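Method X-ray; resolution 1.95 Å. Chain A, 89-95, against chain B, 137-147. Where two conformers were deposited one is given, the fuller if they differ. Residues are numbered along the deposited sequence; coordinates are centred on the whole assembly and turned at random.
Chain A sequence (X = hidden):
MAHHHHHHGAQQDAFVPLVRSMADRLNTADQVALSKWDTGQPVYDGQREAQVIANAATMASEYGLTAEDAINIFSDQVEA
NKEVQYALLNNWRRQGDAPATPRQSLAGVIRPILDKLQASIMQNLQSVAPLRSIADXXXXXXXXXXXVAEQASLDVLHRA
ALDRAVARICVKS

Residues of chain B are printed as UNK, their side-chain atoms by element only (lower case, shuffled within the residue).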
# COMPACT_ATOMS: atom_id res chain seq x y z
N LEU A 89 8.73 4.36 -9.21
CA LEU A 89 9.75 3.65 -9.96
C LEU A 89 9.18 3.08 -11.24
O LEU A 89 9.83 3.13 -12.29
CB LEU A 89 10.35 2.54 -9.11
CG LEU A 89 11.32 3.05 -8.06
CD1 LEU A 89 11.58 1.96 -7.08
CD2 LEU A 89 12.65 3.56 -8.73
N ASN A 90 7.96 2.53 -11.19
CA ASN A 90 7.41 1.98 -12.42
C ASN A 90 6.94 3.08 -13.35
O ASN A 90 7.00 2.90 -14.58
CB ASN A 90 6.27 1.00 -12.13
CG ASN A 90 6.76 -0.46 -12.10
OD1 ASN A 90 7.95 -0.72 -12.26
ND2 ASN A 90 5.83 -1.41 -11.90
N ASN A 91 6.48 4.22 -12.82
CA ASN A 91 6.20 5.37 -13.67
C ASN A 91 7.45 5.77 -14.44
O ASN A 91 7.40 6.00 -15.65
CB ASN A 91 5.68 6.56 -12.85
CG ASN A 91 4.26 6.36 -12.39
OD1 ASN A 91 3.62 5.41 -12.79
ND2 ASN A 91 3.76 7.27 -11.54
N TRP A 92 8.57 5.86 -13.74
CA TRP A 92 9.83 6.24 -14.39
C TRP A 92 10.30 5.17 -15.35
O TRP A 92 10.80 5.48 -16.44
CB TRP A 92 10.89 6.51 -13.32
CG TRP A 92 10.48 7.60 -12.40
CD1 TRP A 92 9.56 8.59 -12.65
CD2 TRP A 92 10.97 7.82 -11.07
NE1 TRP A 92 9.44 9.42 -11.54
CE2 TRP A 92 10.30 8.96 -10.57
CE3 TRP A 92 11.90 7.17 -10.26
CZ2 TRP A 92 10.54 9.47 -9.27
CZ3 TRP A 92 12.14 7.66 -8.98
CH2 TRP A 92 11.46 8.80 -8.50
N ARG A 93 10.15 3.90 -14.96
CA ARG A 93 10.53 2.81 -15.87
C ARG A 93 9.77 2.90 -17.19
O ARG A 93 10.34 2.65 -18.26
CB ARG A 93 10.29 1.44 -15.20
CG ARG A 93 11.33 1.05 -14.15
CD ARG A 93 11.18 -0.40 -13.74
NE ARG A 93 12.10 -0.75 -12.66
CZ ARG A 93 11.75 -0.85 -11.38
NH1 ARG A 93 10.49 -0.66 -11.00
NH2 ARG A 93 12.68 -1.16 -10.48
N ARG A 94 8.48 3.27 -17.14
CA ARG A 94 7.69 3.33 -18.37
C ARG A 94 8.09 4.52 -19.25
O ARG A 94 7.90 4.48 -20.47
CB ARG A 94 6.19 3.42 -18.04
CG ARG A 94 5.57 2.09 -17.56
CD ARG A 94 4.04 2.20 -17.28
NE ARG A 94 3.76 2.79 -15.97
CZ ARG A 94 3.65 2.11 -14.83
NH1 ARG A 94 3.76 0.78 -14.80
NH2 ARG A 94 3.39 2.77 -13.70
N GLN A 95 8.63 5.58 -18.66
CA GLN A 95 9.07 6.74 -19.45
C GLN A 95 10.53 6.63 -19.86
O GLN A 95 10.93 7.27 -20.85
CB GLN A 95 8.86 8.04 -18.66
CG GLN A 95 7.39 8.39 -18.44
CD GLN A 95 7.15 9.21 -17.17
OE1 GLN A 95 8.07 9.83 -16.63
NE2 GLN A 95 5.90 9.22 -16.69
N UNK B 137 13.61 -7.90 -16.78
CA UNK B 137 12.31 -8.25 -16.20
C UNK B 137 11.57 -7.01 -15.69
O UNK B 137 10.36 -6.87 -15.90
s UNK B 137 10.91 -9.78 -14.24
c UNK B 137 12.47 -9.30 -15.09
N UNK B 138 12.27 -6.09 -15.02
CA UNK B 138 11.59 -4.93 -14.44
C UNK B 138 10.89 -4.11 -15.53
O UNK B 138 9.72 -3.74 -15.40
c UNK B 138 14.15 -4.67 -11.73
c UNK B 138 12.94 -4.52 -12.33
c UNK B 138 12.61 -5.21 -10.26
n UNK B 138 13.91 -5.11 -10.45
c UNK B 138 12.59 -4.04 -13.70
n UNK B 138 12.00 -4.85 -11.38
N UNK B 139 11.63 -3.80 -16.60
CA UNK B 139 11.08 -3.06 -17.72
C UNK B 139 9.88 -3.78 -18.34
O UNK B 139 8.88 -3.15 -18.68
c UNK B 139 12.17 -2.86 -18.77
N UNK B 140 9.97 -5.10 -18.52
CA UNK B 140 8.85 -5.81 -19.14
C UNK B 140 7.61 -5.74 -18.25
O UNK B 140 6.48 -5.57 -18.73
c UNK B 140 10.35 -7.57 -20.41
c UNK B 140 9.24 -7.26 -19.40
c UNK B 140 10.79 -9.04 -20.31
c UNK B 140 9.85 -7.26 -21.80
N UNK B 141 7.80 -5.87 -16.94
CA UNK B 141 6.66 -5.88 -16.03
C UNK B 141 6.04 -4.49 -15.99
O UNK B 141 4.82 -4.35 -16.06
c UNK B 141 6.07 -6.05 -13.53
c UNK B 141 7.11 -6.39 -14.64
c UNK B 141 7.38 -7.93 -14.68
N UNK B 142 6.87 -3.45 -15.95
CA UNK B 142 6.37 -2.08 -15.92
C UNK B 142 5.54 -1.78 -17.16
O UNK B 142 4.46 -1.17 -17.09
c UNK B 142 7.54 -1.09 -15.83
N UNK B 143 6.04 -2.19 -18.33
CA UNK B 143 5.31 -1.95 -19.56
C UNK B 143 4.02 -2.74 -19.59
O UNK B 143 3.01 -2.29 -20.13
o UNK B 143 5.49 -2.02 -21.97
c UNK B 143 6.18 -2.30 -20.77
N UNK B 144 4.04 -3.94 -19.01
CA UNK B 144 2.84 -4.75 -18.88
C UNK B 144 1.79 -4.05 -18.03
O UNK B 144 0.61 -4.05 -18.39
c UNK B 144 3.19 -6.12 -18.30
N UNK B 145 2.21 -3.47 -16.90
CA UNK B 145 1.28 -2.73 -16.03
C UNK B 145 0.59 -1.61 -16.80
O UNK B 145 -0.62 -1.40 -16.67
c UNK B 145 2.39 -3.32 -13.83
c UNK B 145 1.06 -1.16 -14.05
c UNK B 145 1.99 -2.18 -14.79
N UNK B 146 1.36 -0.84 -17.59
CA UNK B 146 0.78 0.27 -18.32
C UNK B 146 -0.21 -0.18 -19.37
O UNK B 146 -1.29 0.41 -19.52
N UNK B 147 0.15 -1.24 -20.11
CA UNK B 147 -0.75 -1.79 -21.10
C UNK B 147 -2.07 -2.24 -20.46
O UNK B 147 -3.15 -1.87 -20.93
o UNK B 147 1.15 -4.66 -23.69
c UNK B 147 -0.84 -3.51 -22.94
c UNK B 147 -0.09 -4.66 -23.60
c UNK B 147 -0.06 -2.95 -21.80
n UNK B 147 -0.83 -5.64 -24.06

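Position 137 of chain B carries one carbon followed by one sulfur, a side chain that ends at the sulfur and lies out of reach of the chain A helix. This is Cys B137, its sulfur bonded covalently to a group elsewhere in the structure.

At position 138, one carbon leads to a five-membered ring of three carbons and two nitrogens, the imidazole pattern. The guanidinium of Arg A93 lies flat on this ring, with centres 4.2 Å apart and planes at 16°, and Arg A93 NE is 3.5 Å from the CB of position 138. The residue is His B138.

Position 139 has a single carbon, directed sideways; its backbone N is 4.5 Å from Arg A93 CD. It is Ala B139. Position 140 has four carbons forked at the second, and none comes near chain A: Leu B140.

Position 141 has three carbons, the first carrying the other two. That branching at CB identifies Val B141, which points sideways and stays outside contact distance.

Position 142 again has one carbon, now directed toward chain A. Its CB lies 3.6 Å from Asn A90 OD1 and 3.8 Å from Arg A93 CB, and its CA is 5.5 Å from Asn A90 CA, so the two backbones come close across this small side chain. It is Ala B142.

Position 143 has one carbon and one oxygen. The CA-to-CB bond points away, and contact is through the backbone, N lying 4.4 Å from Arg A94 CG. This is Ser B143. Position 144 has one carbon, also pointing away and touching nothing on the chain A stretch: Ala B144.

Position 145 repeats the three-carbon pattern branched at CB, but points toward chain A. One terminal carbon approaches an arginine and the other an asparagine: Val B145, with CG1 3.4 Å from Arg A94 NH1 and CG2 4.4 Å from Asn A90 ND2.

Position 146 has no side-chain atoms, hence Gly B146. Its CA is 3.9 Å from Arg A94 CD; an ideally placed CB would be 3.0 Å from that same Arg A94 CD, a clash, so the bare backbone leaves room for the arginine. Position 147 has three carbons, the third carrying one oxygen and one nitrogen, the amide of Gln B147; the end of its side chain leads away.

The helices cross at -95°, with axes 8.8 Å apart at closest approach, and bury 354 Å² in total. Arg A94 sits as a knob among Ala B142, Ser B143, Val B145 and Gly B146. Its NH1 donates to Ala B142 O at 3.1 Å and 165°, the acceptor lying near the guanidinium plane as a directed hydrogen bond requires. Within chain A, Arg A94 NH2 bonds Asn A91 OD1 and Arg A93 NH1 bonds Asn A90 OD1, both at 2.8 Å. These bonds hold one guanidinium at the backbone carbonyl and the other over the histidine ring.

Chain B 137-147: CHALVASAVGQ
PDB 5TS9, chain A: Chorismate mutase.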